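Peptidase (Yersinia bercovieri, PDB 5NYW) is of unknown function but, as an ancestral beta-subunit (Anbu) of the proteasome and HslV family of Ntn-hydrolases, probably acts as a multimeric peptidase. Local coordinates at residues Leu12-Asp17 with Thr43-Ser48; Ala78-Ala83 with Leu114-Gln119. All coordinates share one frame; numbering follows the deposited sequence.

Contact 1: Leu12-Asp17 with Thr43-Ser48; sequences LAFASD and TLVVQS. Unlike the reference sequence in segment 12-17: Ala13 (reference Val).
Val45 meets Phe14 over one face of the ring: its CG1 lies 4.0 Å from the ring centroid, almost on the ring normal, a CH-pi contact offset toward the CD1-CE1 rim. The second methyl, CG2, lies over the CE2 side of the same face, 3.8 Å from Phe14 CE2. With Val45 CG1 anti to the backbone N (chi1 178°), the valine turns both methyls to the ring, and the two side chains meet tip to tip between strands whose axes come within 8.5 Å and run roughly the same way. At the ring edge sits the amide of Gln47, its plane 84° from that of the ring. Its OE1 is 3.5 Å from Phe14 CD1. The other amide branch does the polar work: Gln47 NE2 donates to Ser16 OG at 3.0 Å. The bond is bent, 146° at the hydrogen, with the hydroxyl tilted from the amide plane. Further out, Gln47 NE2 also bonds to Val4 O on strand 2-7, while Ser16 OG bonds to Lys32 O, so NE2 and OG each have a second partner. The face-to-face layering of two sheets is characteristic of the Ntn-hydrolase sandwich. Here a polar pair is buried within the apolar interface, and its bonds fix the rotation of the Gln47 amide and tie the two sheets together beside the aromatic contact.

Contact 2: Ala78-Ala83 with Leu114-Gln119; sequences ASMYEA and LLLGGQ
Met80 reaches from the first turn of helix 80-98 to the backbone of strand 112-120, where Gly118 receives its tip. Its CB points toward the strand, and CG, anti to the backbone N (chi1 -160°), carries the chain onward. Bends at chi2 and chi3 follow, 66° and 58°, which lay SD alongside Leu116, 4.3 Å from Leu116 CG. The terminal CE then comes down on the peptide link between Gly118 and Gln119, 3.3 Å from Gly118 C and 3.4 Å from Gln119 N. Gly118, having no CB, lets this methyl lie against the chain, and its backbone angles are ones that glycine adopts readily. One turn along the helix, Ala83 CB rests 4.0 Å from Leu116 CD2, and Leu44 of the adjacent strand 42-50 touches both Met80 and Ala83. Ser79 N-caps the helix with a weak 3.5 Å bond from Glu82 N to Ser79 OG. This is helix-on-sheet packing, the outer layer of the alpha-beta-beta-alpha sandwich. Between the two segments no hydrogen bond forms and the contact is one of dispersion and shape, a bent thioether chain fitted against bare glycine backbone; a polar tie to the helix start comes from just beyond the strand, where Glu123 OE1 bonds to Met80 N.

Overall arrangement
Contacts 1 and 2 are successive interfaces in one layered sandwich, their centres about 11 Å apart, and they share the sheet in which strands 42-50 and 112-120 are antiparallel neighbours. Contact 1 joins that sheet to the other one; contact 2 joins its opposite face to a helix. Probable backbone hydrogen bonds link them directly, Gln47 N to Leu115 O and Val45 N to Gly117 O, each 2.8 Å. Leu12 CD1 also packs 3.4 Å from Gly118 N. Asp17, at the end of segment 12-17, bonds weakly through OD2 to Thr1 N, at the chain start where proteasome relatives carry their nucleophile; contact 1 thus lies nearer that terminus.

Contact 1: Leu12-Asp17 with Thr43-Ser48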
ATOM      1  N   LEU L  12     -25.448  24.295 -35.781  1.00 63.30           N
ATOM      2  CA  LEU L  12     -25.385  22.906 -35.343  1.00 55.96           C
ATOM      3  C   LEU L  12     -26.654  22.144 -35.708  1.00 59.32           C
ATOM      4  O   LEU L  12     -27.750  22.711 -35.713  1.00 54.81           O
ATOM      5  CB  LEU L  12     -25.159  22.830 -33.833  1.00 54.33           C
ATOM      6  CG  LEU L  12     -23.815  23.188 -33.212  1.00 51.84           C
ATOM      7  CD1 LEU L  12     -24.038  24.058 -32.033  1.00 59.31           C
ATOM      8  CD2 LEU L  12     -23.198  21.897 -32.740  1.00 48.97           C
ATOM      9  N   ALA L  13     -26.494  20.862 -36.030  1.00 56.08           N
ATOM     10  CA  ALA L  13     -27.632  19.976 -36.264  1.00 49.69           C
ATOM     11  C   ALA L  13     -27.565  18.780 -35.312  1.00 50.09           C
ATOM     12  O   ALA L  13     -26.506  18.179 -35.127  1.00 67.25           O
ATOM     13  CB  ALA L  13     -27.673  19.507 -37.742  1.00 47.48           C
ATOM     14  N   PHE L  14     -28.695  18.429 -34.710  1.00 51.75           N
ATOM     15  CA  PHE L  14     -28.751  17.290 -33.791  1.00 52.83           C
ATOM     16  C   PHE L  14     -29.822  16.280 -34.176  1.00 49.79           C
ATOM     17  O   PHE L  14     -30.924  16.666 -34.589  1.00 60.25           O
ATOM     18  CB  PHE L  14     -29.019  17.757 -32.359  1.00 51.74           C
ATOM     19  CG  PHE L  14     -28.059  18.787 -31.862  1.00 45.46           C
ATOM     20  CD1 PHE L  14     -26.889  18.410 -31.232  1.00 51.66           C
ATOM     21  CD2 PHE L  14     -28.319  20.130 -32.020  1.00 50.73           C
ATOM     22  CE1 PHE L  14     -25.991  19.355 -30.768  1.00 58.99           C
ATOM     23  CE2 PHE L  14     -27.422  21.082 -31.546  1.00 51.60           C
ATOM     24  CZ  PHE L  14     -26.262  20.694 -30.926  1.00 54.20           C
ATOM     25  N   ALA L  15     -29.526  14.991 -34.018  1.00 43.88           N
ATOM     26  CA  ALA L  15     -30.570  13.970 -34.193  1.00 42.36           C
ATOM     27  C   ALA L  15     -30.426  12.783 -33.234  1.00 52.99           C
ATOM     28  O   ALA L  15     -29.353  12.191 -33.107  1.00 59.30           O
ATOM     29  CB  ALA L  15     -30.576  13.487 -35.605  1.00 43.32           C
ATOM     30  N   SER L  16     -31.526  12.446 -32.567  1.00 48.02           N
ATOM     31  CA  SER L  16     -31.569  11.305 -31.669  1.00 49.61           C
ATOM     32  C   SER L  16     -32.800  10.444 -31.883  1.00 58.53           C
ATOM     33  O   SER L  16     -33.911  10.959 -32.055  1.00 54.00           O
ATOM     34  CB  SER L  16     -31.561  11.774 -30.211  1.00 50.59           C
ATOM     35  OG  SER L  16     -30.348  12.414 -29.876  1.00 50.91           O
ATOM     36  N   ASP L  17     -32.620   9.130 -31.789  1.00 56.63           N
ATOM     37  CA  ASP L  17     -33.772   8.239 -31.764  1.00 66.37           C
ATOM     38  C   ASP L  17     -34.276   8.178 -30.318  1.00 54.31           C
ATOM     39  O   ASP L  17     -33.856   8.975 -29.479  1.00 55.41           O
ATOM     40  CB  ASP L  17     -33.434   6.836 -32.305  1.00 60.62           C
ATOM     41  CG  ASP L  17     -32.786   5.944 -31.266  1.00 67.36           C
ATOM     42  OD1 ASP L  17     -31.924   6.437 -30.516  1.00 75.10           O
ATOM     43  OD2 ASP L  17     -33.160   4.753 -31.176  1.00 69.38           O
ATOM     44  N   THR L  43     -27.508  28.387 -25.311  1.00 73.66           N
ATOM     45  CA  THR L  43     -28.225  27.177 -25.709  1.00 69.02           C
ATOM     46  C   THR L  43     -27.311  25.949 -25.723  1.00 65.51           C
ATOM     47  O   THR L  43     -26.385  25.857 -26.522  1.00 66.00           O
ATOM     48  CB  THR L  43     -28.891  27.346 -27.087  1.00 67.76           C
ATOM     49  OG1 THR L  43     -29.868  28.390 -27.005  1.00 64.73           O
ATOM     50  CG2 THR L  43     -29.599  26.061 -27.501  1.00 60.47           C
ATOM     51  N   LEU L  44     -27.563  25.019 -24.816  1.00 68.86           N
ATOM     52  CA  LEU L  44     -26.764  23.806 -24.702  1.00 52.75           C
ATOM     53  C   LEU L  44     -27.624  22.556 -24.902  1.00 55.96           C
ATOM     54  O   LEU L  44     -28.710  22.441 -24.318  1.00 58.18           O
ATOM     55  CB  LEU L  44     -26.076  23.754 -23.349  1.00 60.51           C
ATOM     56  CG  LEU L  44     -24.741  24.473 -23.172  1.00 71.85           C
ATOM     57  CD1 LEU L  44     -24.834  25.965 -23.425  1.00 70.55           C
ATOM     58  CD2 LEU L  44     -24.226  24.198 -21.764  1.00 63.33           C
ATOM     59  N   VAL L  45     -27.134  21.641 -25.736  1.00 54.06           N
ATOM     60  CA  VAL L  45     -27.806  20.376 -26.041  1.00 55.18           C
ATOM     61  C   VAL L  45     -26.998  19.181 -25.557  1.00 56.80           C
ATOM     62  O   VAL L  45     -25.799  19.068 -25.846  1.00 56.75           O
ATOM     63  CB  VAL L  45     -28.052  20.216 -27.559  1.00 49.02           C
ATOM     64  CG1 VAL L  45     -28.702  18.871 -27.866  1.00 46.43           C
ATOM     65  CG2 VAL L  45     -28.915  21.349 -28.071  1.00 55.22           C
ATOM     66  N   VAL L  46     -27.661  18.285 -24.832  1.00 52.48           N
ATOM     67  CA  VAL L  46     -27.023  17.060 -24.367  1.00 53.81           C
ATOM     68  C   VAL L  46     -27.716  15.829 -24.942  1.00 51.55           C
ATOM     69  O   VAL L  46     -28.932  15.680 -24.799  1.00 55.61           O
ATOM     70  CB  VAL L  46     -27.050  16.966 -22.833  1.00 53.66           C
ATOM     71  CG1 VAL L  46     -26.446  15.651 -22.383  1.00 49.12           C
ATOM     72  CG2 VAL L  46     -26.303  18.143 -22.206  1.00 61.60           C
ATOM     73  N   GLN L  47     -26.961  14.941 -25.582  1.00 56.36           N
ATOM     74  CA  GLN L  47     -27.565  13.723 -26.120  1.00 51.12           C
ATOM     75  C   GLN L  47     -27.068  12.472 -25.407  1.00 51.90           C
ATOM     76  O   GLN L  47     -25.879  12.359 -25.102  1.00 58.65           O
ATOM     77  CB  GLN L  47     -27.284  13.620 -27.616  1.00 48.05           C
ATOM     78  CG  GLN L  47     -28.051  14.630 -28.458  1.00 50.70           C
ATOM     79  CD  GLN L  47     -27.501  14.720 -29.873  1.00 62.33           C
ATOM     80  OE1 GLN L  47     -26.359  15.137 -30.080  1.00 65.95           O
ATOM     81  NE2 GLN L  47     -28.305  14.315 -30.852  1.00 59.59           N
ATOM     82  N   SER L  48     -27.965  11.510 -25.192  1.00 48.86           N
ATOM     83  CA  SER L  48     -27.641  10.362 -24.357  1.00 52.09           C
ATOM     84  C   SER L  48     -27.652   9.042 -25.098  1.00 53.24           C
ATOM     85  O   SER L  48     -28.533   8.767 -25.932  1.00 52.14           O
ATOM     86  CB  SER L  48     -28.603  10.249 -23.170  1.00 48.20           C
ATOM     87  OG  SER L  48     -28.588  11.411 -22.378  1.00 56.34           O
TER

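Contact 2: Ala78-Ala83 with Leu114-Gln119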
ATOM      1  N   ALA L  78     -18.662  29.727 -17.942  1.00 72.01           N
ATOM      2  CA  ALA L  78     -18.352  30.830 -18.856  1.00 76.95           C
ATOM      3  C   ALA L  78     -18.221  30.390 -20.319  1.00 78.29           C
ATOM      4  O   ALA L  78     -18.512  31.169 -21.226  1.00 73.73           O
ATOM      5  CB  ALA L  78     -17.088  31.548 -18.403  1.00 63.59           C
ATOM      6  N   SER L  79     -17.773  29.154 -20.542  1.00 77.25           N
ATOM      7  CA  SER L  79     -17.584  28.624 -21.898  1.00 67.23           C
ATOM      8  C   SER L  79     -18.074  27.179 -22.036  1.00 76.11           C
ATOM      9  O   SER L  79     -18.326  26.489 -21.049  1.00 85.53           O
ATOM     10  CB  SER L  79     -16.112  28.701 -22.304  1.00 72.48           C
ATOM     11  OG  SER L  79     -15.320  27.824 -21.521  1.00 77.79           O
ATOM     12  N   MET L  80     -18.210  26.734 -23.278  1.00 73.63           N
ATOM     13  CA  MET L  80     -18.613  25.373 -23.576  1.00 59.27           C
ATOM     14  C   MET L  80     -17.568  24.383 -23.065  1.00 61.66           C
ATOM     15  O   MET L  80     -17.897  23.257 -22.686  1.00 58.07           O
ATOM     16  CB  MET L  80     -18.805  25.205 -25.084  1.00 64.07           C
ATOM     17  CG  MET L  80     -19.652  24.018 -25.504  1.00 72.01           C
ATOM     18  SD  MET L  80     -21.334  24.253 -24.952  1.00 67.39           S
ATOM     19  CE  MET L  80     -21.648  25.799 -25.777  1.00 68.91           C
ATOM     20  N   TYR L  81     -16.312  24.818 -23.035  1.00 63.58           N
ATOM     21  CA  TYR L  81     -15.234  23.981 -22.529  1.00 57.39           C
ATOM     22  C   TYR L  81     -15.452  23.649 -21.055  1.00 64.01           C
ATOM     23  O   TYR L  81     -15.202  22.514 -20.628  1.00 56.52           O
ATOM     24  CB  TYR L  81     -13.866  24.662 -22.721  1.00 50.74           C
ATOM     25  CG  TYR L  81     -12.745  23.778 -22.253  1.00 54.54           C
ATOM     26  CD1 TYR L  81     -12.311  23.822 -20.929  1.00 56.71           C
ATOM     27  CD2 TYR L  81     -12.148  22.861 -23.118  1.00 48.43           C
ATOM     28  CE1 TYR L  81     -11.309  22.988 -20.474  1.00 54.21           C
ATOM     29  CE2 TYR L  81     -11.131  22.024 -22.679  1.00 56.76           C
ATOM     30  CZ  TYR L  81     -10.720  22.097 -21.342  1.00 64.67           C
ATOM     31  OH  TYR L  81      -9.720  21.283 -20.855  1.00 63.99           O
ATOM     32  N   GLU L  82     -15.897  24.646 -20.284  1.00 63.23           N
ATOM     33  CA  GLU L  82     -16.186  24.468 -18.860  1.00 60.40           C
ATOM     34  C   GLU L  82     -17.426  23.616 -18.685  1.00 53.53           C
ATOM     35  O   GLU L  82     -17.516  22.802 -17.778  1.00 56.99           O
ATOM     36  CB  GLU L  82     -16.392  25.820 -18.167  1.00 68.78           C
ATOM     37  CG  GLU L  82     -15.181  26.744 -18.204  1.00 76.04           C
ATOM     38  CD  GLU L  82     -15.415  28.027 -17.431  1.00 94.73           C
ATOM     39  OE1 GLU L  82     -16.529  28.194 -16.888  1.00 99.52           O
ATOM     40  OE2 GLU L  82     -14.498  28.879 -17.385  1.00107.70           O
ATOM     41  N   ALA L  83     -18.372  23.779 -19.597  1.00 57.62           N
ATOM     42  CA  ALA L  83     -19.561  22.952 -19.592  1.00 59.82           C
ATOM     43  C   ALA L  83     -19.153  21.482 -19.771  1.00 57.45           C
ATOM     44  O   ALA L  83     -19.683  20.599 -19.103  1.00 69.73           O
ATOM     45  CB  ALA L  83     -20.505  23.391 -20.670  1.00 57.11           C
ATOM     46  N   LEU L 114     -21.886  10.734 -24.058  1.00 48.21           N
ATOM     47  CA  LEU L 114     -22.724  11.906 -24.233  1.00 48.99           C
ATOM     48  C   LEU L 114     -22.212  12.798 -25.344  1.00 50.34           C
ATOM     49  O   LEU L 114     -21.011  12.818 -25.621  1.00 47.71           O
ATOM     50  CB  LEU L 114     -22.811  12.712 -22.935  1.00 60.10           C
ATOM     51  CG  LEU L 114     -23.293  11.952 -21.705  1.00 50.18           C
ATOM     52  CD1 LEU L 114     -23.249  12.858 -20.522  1.00 51.08           C
ATOM     53  CD2 LEU L 114     -24.697  11.506 -21.942  1.00 38.09           C
ATOM     54  N   LEU L 115     -23.131  13.529 -25.978  1.00 47.74           N
ATOM     55  CA  LEU L 115     -22.760  14.627 -26.865  1.00 45.67           C
ATOM     56  C   LEU L 115     -23.251  15.944 -26.251  1.00 45.85           C
ATOM     57  O   LEU L 115     -24.348  16.021 -25.674  1.00 43.58           O
ATOM     58  CB  LEU L 115     -23.326  14.430 -28.274  1.00 54.28           C
ATOM     59  CG  LEU L 115     -22.791  13.214 -29.042  1.00 49.87           C
ATOM     60  CD1 LEU L 115     -23.275  13.220 -30.463  1.00 49.22           C
ATOM     61  CD2 LEU L 115     -21.275  13.126 -28.997  1.00 50.98           C
ATOM     62  N   LEU L 116     -22.397  16.955 -26.335  1.00 44.65           N
ATOM     63  CA  LEU L 116     -22.673  18.288 -25.824  1.00 45.49           C
ATOM     64  C   LEU L 116     -22.373  19.305 -26.884  1.00 50.80           C
ATOM     65  O   LEU L 116     -21.245  19.389 -27.346  1.00 56.25           O
ATOM     66  CB  LEU L 116     -21.828  18.581 -24.594  1.00 52.21           C
ATOM     67  CG  LEU L 116     -21.773  20.029 -24.105  1.00 50.64           C
ATOM     68  CD1 LEU L 116     -23.112  20.482 -23.517  1.00 42.92           C
ATOM     69  CD2 LEU L 116     -20.639  20.173 -23.101  1.00 47.33           C
ATOM     70  N   GLY L 117     -23.375  20.066 -27.296  1.00 53.29           N
ATOM     71  CA  GLY L 117     -23.157  21.025 -28.357  1.00 45.25           C
ATOM     72  C   GLY L 117     -23.953  22.283 -28.142  1.00 51.62           C
ATOM     73  O   GLY L 117     -24.988  22.269 -27.484  1.00 56.65           O
ATOM     74  N   GLY L 118     -23.484  23.381 -28.709  1.00 53.30           N
ATOM     75  CA  GLY L 118     -24.244  24.605 -28.607  1.00 64.85           C
ATOM     76  C   GLY L 118     -23.409  25.856 -28.621  1.00 70.19           C
ATOM     77  O   GLY L 118     -22.276  25.873 -29.139  1.00 62.38           O
ATOM     78  N   GLN L 119     -23.966  26.905 -28.021  1.00 67.42           N
ATOM     79  CA  GLN L 119     -23.295  28.194 -28.018  1.00 64.47           C
ATOM     80  C   GLN L 119     -23.597  28.926 -26.728  1.00 67.01           C
ATOM     81  O   GLN L 119     -24.747  28.958 -26.278  1.00 70.14           O
ATOM     82  CB  GLN L 119     -23.742  29.029 -29.216  1.00 57.37           C
ATOM     83  CG  GLN L 119     -22.905  30.255 -29.472  1.00 71.70           C
ATOM     84  CD  GLN L 119     -23.363  31.022 -30.701  1.00 75.24           C
ATOM     85  OE1 GLN L 119     -24.500  30.863 -31.149  1.00 75.91           O
ATOM     86  NE2 GLN L 119     -22.469  31.834 -31.271  1.00 63.95           N
TER